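P-47 protein (Clostridium botulinum E1 str. 'BoNT E Beluga', PDB 5WIX) is of unknown function but has a BPI-like, TULIP-domain fold, consistent with a role in binding lipids or other hydrophobic molecules. Local coordinates at residues 245-257 with 390-402. Sequence-based numbering, arbitrary orientation.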
ATOM      1  N   GLU A 245       1.775 -13.579  -3.067  1.00 63.46           N
ATOM      2  CA  GLU A 245       1.130 -14.476  -2.116  1.00 65.32           C
ATOM      3  C   GLU A 245      -0.378 -14.277  -1.997  1.00 67.99           C
ATOM      4  O   GLU A 245      -1.136 -15.246  -1.994  1.00 81.67           O
ATOM      5  CB  GLU A 245       1.764 -14.314  -0.737  1.00 74.52           C
ATOM      6  CG  GLU A 245       1.483 -15.446   0.228  1.00 79.43           C
ATOM      7  CD  GLU A 245       2.153 -15.239   1.568  1.00100.46           C
ATOM      8  OE1 GLU A 245       2.704 -14.138   1.794  1.00125.85           O
ATOM      9  OE2 GLU A 245       2.130 -16.173   2.395  1.00103.84           O
ATOM     10  N   ASN A 246      -0.827 -13.032  -1.904  1.00 62.00           N
ATOM     11  CA  ASN A 246      -2.217 -12.825  -1.518  1.00 58.76           C
ATOM     12  C   ASN A 246      -3.101 -12.317  -2.642  1.00 63.59           C
ATOM     13  O   ASN A 246      -4.327 -12.249  -2.488  1.00 65.43           O
ATOM     14  CB  ASN A 246      -2.273 -11.888  -0.318  1.00 65.07           C
ATOM     15  CG  ASN A 246      -1.445 -12.409   0.840  1.00 83.14           C
ATOM     16  OD1 ASN A 246      -0.250 -12.114   0.945  1.00 80.51           O
ATOM     17  ND2 ASN A 246      -2.069 -13.223   1.700  1.00 85.52           N
ATOM     18  N   LEU A 247      -2.495 -12.004  -3.785  1.00 58.48           N
ATOM     19  CA  LEU A 247      -3.292 -11.505  -4.903  1.00 60.83           C
ATOM     20  C   LEU A 247      -3.253 -12.431  -6.109  1.00 60.51           C
ATOM     21  O   LEU A 247      -4.306 -12.821  -6.633  1.00 52.00           O
ATOM     22  CB  LEU A 247      -2.840 -10.097  -5.293  1.00 67.14           C
ATOM     23  CG  LEU A 247      -3.456  -9.069  -4.347  1.00 65.56           C
ATOM     24  CD1 LEU A 247      -3.056  -7.636  -4.702  1.00 71.44           C
ATOM     25  CD2 LEU A 247      -4.967  -9.253  -4.398  1.00 60.80           C
ATOM     26  N   LEU A 248      -2.055 -12.785  -6.556  1.00 66.64           N
ATOM     27  CA  LEU A 248      -1.943 -13.663  -7.712  1.00 69.50           C
ATOM     28  C   LEU A 248      -2.252 -15.132  -7.364  1.00 80.15           C
ATOM     29  O   LEU A 248      -3.241 -15.704  -7.855  1.00 74.08           O
ATOM     30  CB  LEU A 248      -0.551 -13.557  -8.327  1.00 61.66           C
ATOM     31  CG  LEU A 248      -0.408 -14.330  -9.633  1.00 67.75           C
ATOM     32  CD1 LEU A 248      -1.278 -13.700 -10.720  1.00 64.37           C
ATOM     33  CD2 LEU A 248       1.035 -14.391 -10.071  1.00 81.86           C
ATOM     34  N   LEU A 249      -1.406 -15.725  -6.525  1.00 73.28           N
ATOM     35  CA  LEU A 249      -1.529 -17.136  -6.138  1.00 68.05           C
ATOM     36  C   LEU A 249      -2.965 -17.617  -5.858  1.00 79.07           C
ATOM     37  O   LEU A 249      -3.393 -18.612  -6.444  1.00 94.31           O
ATOM     38  CB  LEU A 249      -0.653 -17.417  -4.922  1.00 67.51           C
ATOM     39  CG  LEU A 249      -0.476 -18.873  -4.537  1.00 70.36           C
ATOM     40  CD1 LEU A 249       0.420 -19.530  -5.566  1.00 85.22           C
ATOM     41  CD2 LEU A 249       0.132 -18.976  -3.151  1.00 67.29           C
ATOM     42  N   PRO A 250      -3.723 -16.913  -4.987  1.00 73.43           N
ATOM     43  CA  PRO A 250      -5.087 -17.380  -4.682  1.00 60.42           C
ATOM     44  C   PRO A 250      -5.911 -17.645  -5.914  1.00 64.70           C
ATOM     45  O   PRO A 250      -6.624 -18.657  -5.950  1.00 86.70           O
ATOM     46  CB  PRO A 250      -5.685 -16.225  -3.888  1.00 61.45           C
ATOM     47  CG  PRO A 250      -4.503 -15.577  -3.229  1.00 69.09           C
ATOM     48  CD  PRO A 250      -3.378 -15.696  -4.216  1.00 66.84           C
ATOM     49  N   LYS A 251      -5.804 -16.788  -6.924  1.00 56.43           N
ATOM     50  CA  LYS A 251      -6.569 -17.025  -8.151  1.00 68.07           C
ATOM     51  C   LYS A 251      -5.978 -18.199  -8.952  1.00 65.88           C
ATOM     52  O   LYS A 251      -6.654 -19.197  -9.190  1.00 69.80           O
ATOM     53  CB  LYS A 251      -6.619 -15.775  -9.019  1.00 51.79           C
ATOM     54  CG  LYS A 251      -7.492 -15.929 -10.261  1.00 54.75           C
ATOM     55  CD  LYS A 251      -8.910 -16.373  -9.925  1.00 56.14           C
ATOM     56  CE  LYS A 251      -9.707 -16.694 -11.189  1.00 65.61           C
ATOM     57  NZ  LYS A 251     -10.969 -17.445 -10.909  1.00 80.15           N
ATOM     58  N   LEU A 252      -4.716 -18.054  -9.340  1.00 60.47           N
ATOM     59  CA  LEU A 252      -3.949 -19.039 -10.092  1.00 55.09           C
ATOM     60  C   LEU A 252      -4.129 -20.431  -9.544  1.00 73.65           C
ATOM     61  O   LEU A 252      -4.499 -21.363 -10.262  1.00 78.22           O
ATOM     62  CB  LEU A 252      -2.452 -18.675 -10.054  1.00 54.89           C
ATOM     63  CG  LEU A 252      -1.401 -19.613 -10.647  1.00 51.14           C
ATOM     64  CD1 LEU A 252      -1.406 -19.487 -12.158  1.00 60.89           C
ATOM     65  CD2 LEU A 252      -0.015 -19.317 -10.106  1.00 47.79           C
ATOM     66  N   SER A 253      -3.892 -20.563  -8.249  1.00 64.48           N
ATOM     67  CA  SER A 253      -3.866 -21.867  -7.607  1.00 59.58           C
ATOM     68  C   SER A 253      -5.249 -22.560  -7.552  1.00 60.69           C
ATOM     69  O   SER A 253      -5.379 -23.677  -7.048  1.00 65.20           O
ATOM     70  CB  SER A 253      -3.305 -21.702  -6.205  1.00 66.14           C
ATOM     71  OG  SER A 253      -4.292 -21.159  -5.351  1.00 72.76           O
ATOM     72  N   SER A 254      -6.270 -21.890  -8.073  1.00 45.15           N
ATOM     73  CA  SER A 254      -7.624 -22.418  -8.132  1.00 50.75           C
ATOM     74  C   SER A 254      -8.087 -22.342  -9.568  1.00 57.16           C
ATOM     75  O   SER A 254      -9.284 -22.326  -9.844  1.00 58.30           O
ATOM     76  CB  SER A 254      -8.582 -21.615  -7.250  1.00 71.39           C
ATOM     77  OG  SER A 254      -9.100 -20.483  -7.952  1.00 77.28           O
ATOM     78  N   ASN A 255      -7.135 -22.233 -10.484  1.00 60.41           N
ATOM     79  CA  ASN A 255      -7.495 -22.151 -11.887  1.00 67.93           C
ATOM     80  C   ASN A 255      -7.043 -23.390 -12.637  1.00 71.42           C
ATOM     81  O   ASN A 255      -6.995 -23.378 -13.880  1.00 71.82           O
ATOM     82  CB  ASN A 255      -6.878 -20.917 -12.539  1.00 42.82           C
ATOM     83  CG  ASN A 255      -7.784 -20.318 -13.591  1.00 57.16           C
ATOM     84  OD1 ASN A 255      -9.011 -20.215 -13.375  1.00 46.80           O
ATOM     85  ND2 ASN A 255      -7.203 -19.938 -14.748  1.00 42.98           N
ATOM     86  N   MET A 256      -6.710 -24.445 -11.887  1.00 58.89           N
ATOM     87  CA  MET A 256      -6.030 -25.587 -12.479  1.00 69.20           C
ATOM     88  C   MET A 256      -6.685 -26.942 -12.175  1.00 74.59           C
ATOM     89  O   MET A 256      -6.036 -27.990 -12.210  1.00 81.78           O
ATOM     90  CB  MET A 256      -4.563 -25.588 -12.026  1.00 54.88           C
ATOM     91  CG  MET A 256      -3.757 -24.491 -12.663  1.00 66.74           C
ATOM     92  SD  MET A 256      -2.010 -24.517 -12.163  1.00 78.05           S
ATOM     93  CE  MET A 256      -2.214 -25.027 -10.485  1.00 46.44           C
ATOM     94  N   GLY A 257      -7.978 -26.937 -11.904  1.00 62.98           N
ATOM     95  CA  GLY A 257      -8.644 -28.178 -11.553  1.00 64.13           C
ATOM     96  C   GLY A 257      -8.752 -28.480 -10.066  1.00 73.77           C
ATOM     97  O   GLY A 257      -8.124 -27.843  -9.219  1.00 92.44           O
ATOM     98  N   SER A 390      -4.638 -21.827 -18.456  1.00 53.56           N
ATOM     99  CA  SER A 390      -4.985 -21.638 -17.045  1.00 56.15           C
ATOM    100  C   SER A 390      -4.267 -20.440 -16.473  1.00 67.25           C
ATOM    101  O   SER A 390      -4.593 -19.988 -15.381  1.00 69.61           O
ATOM    102  CB  SER A 390      -4.622 -22.866 -16.207  1.00 54.44           C
ATOM    103  OG  SER A 390      -3.212 -22.915 -16.013  1.00 58.24           O
ATOM    104  N   LEU A 391      -3.252 -19.979 -17.198  1.00 59.98           N
ATOM    105  CA  LEU A 391      -2.508 -18.786 -16.840  1.00 61.87           C
ATOM    106  C   LEU A 391      -3.185 -17.481 -17.277  1.00 69.64           C
ATOM    107  O   LEU A 391      -2.580 -16.420 -17.174  1.00 64.19           O
ATOM    108  CB  LEU A 391      -1.120 -18.836 -17.462  1.00 54.12           C
ATOM    109  CG  LEU A 391      -0.323 -20.048 -17.023  1.00 50.30           C
ATOM    110  CD1 LEU A 391       1.108 -19.951 -17.554  1.00 58.79           C
ATOM    111  CD2 LEU A 391      -0.331 -20.154 -15.506  1.00 59.19           C
ATOM    112  N   ALA A 392      -4.413 -17.561 -17.787  1.00 56.61           N
ATOM    113  CA  ALA A 392      -5.072 -16.377 -18.325  1.00 52.05           C
ATOM    114  C   ALA A 392      -6.426 -16.167 -17.691  1.00 54.17           C
ATOM    115  O   ALA A 392      -7.452 -16.576 -18.227  1.00 81.46           O
ATOM    116  CB  ALA A 392      -5.211 -16.463 -19.824  1.00 48.13           C
ATOM    117  N   PHE A 393      -6.407 -15.464 -16.571  1.00 75.60           N
ATOM    118  CA  PHE A 393      -7.569 -15.276 -15.732  1.00 71.42           C
ATOM    119  C   PHE A 393      -7.739 -13.813 -15.311  1.00 72.47           C
ATOM    120  O   PHE A 393      -7.019 -12.934 -15.784  1.00 83.98           O
ATOM    121  CB  PHE A 393      -7.426 -16.166 -14.498  1.00 59.89           C
ATOM    122  CG  PHE A 393      -6.061 -16.128 -13.901  1.00 58.39           C
ATOM    123  CD1 PHE A 393      -5.698 -15.096 -13.013  1.00 67.57           C
ATOM    124  CD2 PHE A 393      -5.113 -17.077 -14.263  1.00 53.82           C
ATOM    125  CE1 PHE A 393      -4.413 -15.036 -12.458  1.00 50.41           C
ATOM    126  CE2 PHE A 393      -3.829 -17.037 -13.722  1.00 56.85           C
ATOM    127  CZ  PHE A 393      -3.479 -16.002 -12.813  1.00 69.70           C
ATOM    128  N   GLU A 394      -8.684 -13.578 -14.402  1.00 60.39           N
ATOM    129  CA  GLU A 394      -9.005 -12.254 -13.871  1.00 60.59           C
ATOM    130  C   GLU A 394      -9.181 -12.352 -12.359  1.00 73.39           C
ATOM    131  O   GLU A 394      -9.959 -13.185 -11.896  1.00 80.88           O
ATOM    132  CB  GLU A 394     -10.286 -11.685 -14.532  1.00 54.56           C
ATOM    133  CG  GLU A 394     -10.997 -10.570 -13.734  1.00 61.80           C
ATOM    134  CD  GLU A 394     -12.198  -9.949 -14.461  1.00 81.16           C
ATOM    135  OE1 GLU A 394     -12.009  -9.241 -15.488  1.00 83.10           O
ATOM    136  OE2 GLU A 394     -13.338 -10.149 -13.978  1.00 90.09           O
ATOM    137  N   LEU A 395      -8.488 -11.503 -11.588  1.00 78.29           N
ATOM    138  CA  LEU A 395      -8.590 -11.554 -10.122  1.00 56.63           C
ATOM    139  C   LEU A 395      -9.990 -11.133  -9.679  1.00 53.28           C
ATOM    140  O   LEU A 395     -10.759 -10.566 -10.461  1.00 49.84           O
ATOM    141  CB  LEU A 395      -7.535 -10.680  -9.459  1.00 52.39           C
ATOM    142  CG  LEU A 395      -6.050 -10.746  -9.840  1.00 67.95           C
ATOM    143  CD1 LEU A 395      -5.255  -9.766  -8.914  1.00 48.45           C
ATOM    144  CD2 LEU A 395      -5.467 -12.154  -9.780  1.00 66.01           C
ATOM    145  N   ALA A 396     -10.352 -11.425  -8.438  1.00 58.58           N
ATOM    146  CA  ALA A 396     -11.744 -11.192  -8.039  1.00 68.92           C
ATOM    147  C   ALA A 396     -11.868 -10.309  -6.806  1.00 70.71           C
ATOM    148  O   ALA A 396     -12.980 -10.069  -6.301  1.00 56.62           O
ATOM    149  CB  ALA A 396     -12.446 -12.523  -7.801  1.00 63.77           C
ATOM    150  N   ASN A 397     -10.723  -9.832  -6.324  1.00 70.88           N
ATOM    151  CA  ASN A 397     -10.701  -8.905  -5.209  1.00 60.14           C
ATOM    152  C   ASN A 397     -11.544  -7.681  -5.441  1.00 60.79           C
ATOM    153  O   ASN A 397     -11.828  -7.305  -6.588  1.00 61.93           O
ATOM    154  CB  ASN A 397      -9.284  -8.500  -4.917  1.00 56.58           C
ATOM    155  CG  ASN A 397      -8.423  -9.696  -4.605  1.00 75.47           C
ATOM    156  OD1 ASN A 397      -8.073 -10.465  -5.502  1.00 68.18           O
ATOM    157  ND2 ASN A 397      -8.110  -9.890  -3.322  1.00 89.30           N
ATOM    158  N   ASN A 398     -12.005  -7.106  -4.338  1.00 70.15           N
ATOM    159  CA  ASN A 398     -12.624  -5.799  -4.372  1.00 84.09           C
ATOM    160  C   ASN A 398     -11.558  -4.799  -3.947  1.00 91.54           C
ATOM    161  O   ASN A 398     -11.258  -4.675  -2.762  1.00 98.11           O
ATOM    162  CB  ASN A 398     -13.835  -5.744  -3.454  1.00 86.13           C
ATOM    163  CG  ASN A 398     -14.580  -4.432  -3.559  1.00101.27           C
ATOM    164  OD1 ASN A 398     -14.090  -3.475  -4.167  1.00110.76           O
ATOM    165  ND2 ASN A 398     -15.780  -4.379  -2.981  1.00104.96           N
ATOM    166  N   PHE A 399     -10.964  -4.106  -4.910  1.00 76.50           N
ATOM    167  CA  PHE A 399      -9.834  -3.241  -4.595  1.00 84.75           C
ATOM    168  C   PHE A 399     -10.258  -2.001  -3.833  1.00 85.30           C
ATOM    169  O   PHE A 399      -9.506  -1.486  -3.003  1.00100.45           O
ATOM    170  CB  PHE A 399      -9.095  -2.854  -5.863  1.00 79.38           C
ATOM    171  CG  PHE A 399      -8.466  -4.018  -6.541  1.00 77.86           C
ATOM    172  CD1 PHE A 399      -7.355  -4.627  -5.983  1.00 71.03           C
ATOM    173  CD2 PHE A 399      -9.008  -4.531  -7.713  1.00 70.41           C
ATOM    174  CE1 PHE A 399      -6.774  -5.694  -6.595  1.00 66.60           C
ATOM    175  CE2 PHE A 399      -8.424  -5.600  -8.335  1.00 62.42           C
ATOM    176  CZ  PHE A 399      -7.316  -6.190  -7.779  1.00 63.39           C
ATOM    177  N   THR A 400     -11.468  -1.536  -4.097  1.00 68.20           N
ATOM    178  CA  THR A 400     -12.033  -0.474  -3.282  1.00 73.39           C
ATOM    179  C   THR A 400     -12.076  -0.907  -1.816  1.00 92.13           C
ATOM    180  O   THR A 400     -11.787  -0.110  -0.919  1.00 95.40           O
ATOM    181  CB  THR A 400     -13.440  -0.109  -3.737  1.00 71.68           C
ATOM    182  OG1 THR A 400     -13.406   0.339  -5.100  1.00 79.90           O
ATOM    183  CG2 THR A 400     -14.001   0.974  -2.850  1.00 69.97           C
ATOM    184  N   ASP A 401     -12.423  -2.175  -1.583  1.00 82.82           N
ATOM    185  CA  ASP A 401     -12.435  -2.704  -0.225  1.00 76.80           C
ATOM    186  C   ASP A 401     -11.015  -2.667   0.341  1.00 75.56           C
ATOM    187  O   ASP A 401     -10.809  -2.332   1.515  1.00 79.94           O
ATOM    188  CB  ASP A 401     -13.000  -4.128  -0.194  1.00 91.87           C
ATOM    189  CG  ASP A 401     -14.517  -4.161  -0.091  1.00104.50           C
ATOM    190  OD1 ASP A 401     -15.146  -3.082  -0.097  1.00103.09           O
ATOM    191  OD2 ASP A 401     -15.080  -5.276  -0.005  1.00112.20           O
ATOM    192  N   ILE A 402     -10.043  -2.984  -0.514  1.00 76.99           N
ATOM    193  CA  ILE A 402      -8.643  -3.084  -0.101  1.00 77.53           C
ATOM    194  C   ILE A 402      -8.042  -1.736   0.260  1.00 85.00           C
ATOM    195  O   ILE A 402      -7.362  -1.617   1.270  1.00100.01           O
ATOM    196  CB  ILE A 402      -7.769  -3.730  -1.195  1.00 70.51           C
ATOM    197  CG1 ILE A 402      -7.879  -5.258  -1.130  1.00 66.33           C
ATOM    198  CG2 ILE A 402      -6.300  -3.299  -1.046  1.00 62.20           C
ATOM    199  CD1 ILE A 402      -7.212  -5.980  -2.310  1.00 55.03           C
TER
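Phe393 presses its ring against Leu248 and Lys251 on the last turns of helix 240-252, a compact example of an extended segment packed on a helix with one aromatic ring at the centre. Its CG is flanked by the backbone N and C (chi1 44°), a rotation that carries the ring in among Leu248, Lys251 and Leu252. Leu248 meets it at the edge, CD1 lying near the ring plane 3.8 Å from Phe393 CZ, while the backbone N of Leu252 lies over one face, displaced from the ring centre. The aliphatic part of Lys251 runs past the ring in the opposite direction and approaches it obliquely; the chain bends at chi2 (55°), and its CE passes 3.6 Å from Glu394 O.

Apolar packing continues on either side of the ring. Leu252 and Leu391 run alongside each other in the same sense, and Leu252 CD1 is 3.6 Å from Leu391 CD2. Toward helix 399-403, Leu247 CB lies 4.4 Å from Leu395 CD1. Methyl groups also make van der Waals contacts with polar atoms here: Leu395 CD2 rests against Leu247 O, and the Leu247 side chain runs slantwise to that of Asn397, its CD2 against the amide. Met256 CG packs beside the Ser390 side chain.

Such packing belongs to the elongated TULIP, BPI-like fold: the segment 390-402 leaves the long helix 370-390, follows strand 348-363 through backbone hydrogen bonds of Phe393 with Phe351 and Leu395 with Val349, and thereby joins that strand to helix 240-252.

Polar bonding across the contact centres on Asn255, at the end of a type I turn beginning at Leu252. Its ND2 donates to Ser390 O over 2.7 Å, nearly straight at 167°; the acceptor lies in the amide plane, whereas the donor is tilted from the carbonyl plane. Ser390 OG hydrogen-bonds to Phe387 O.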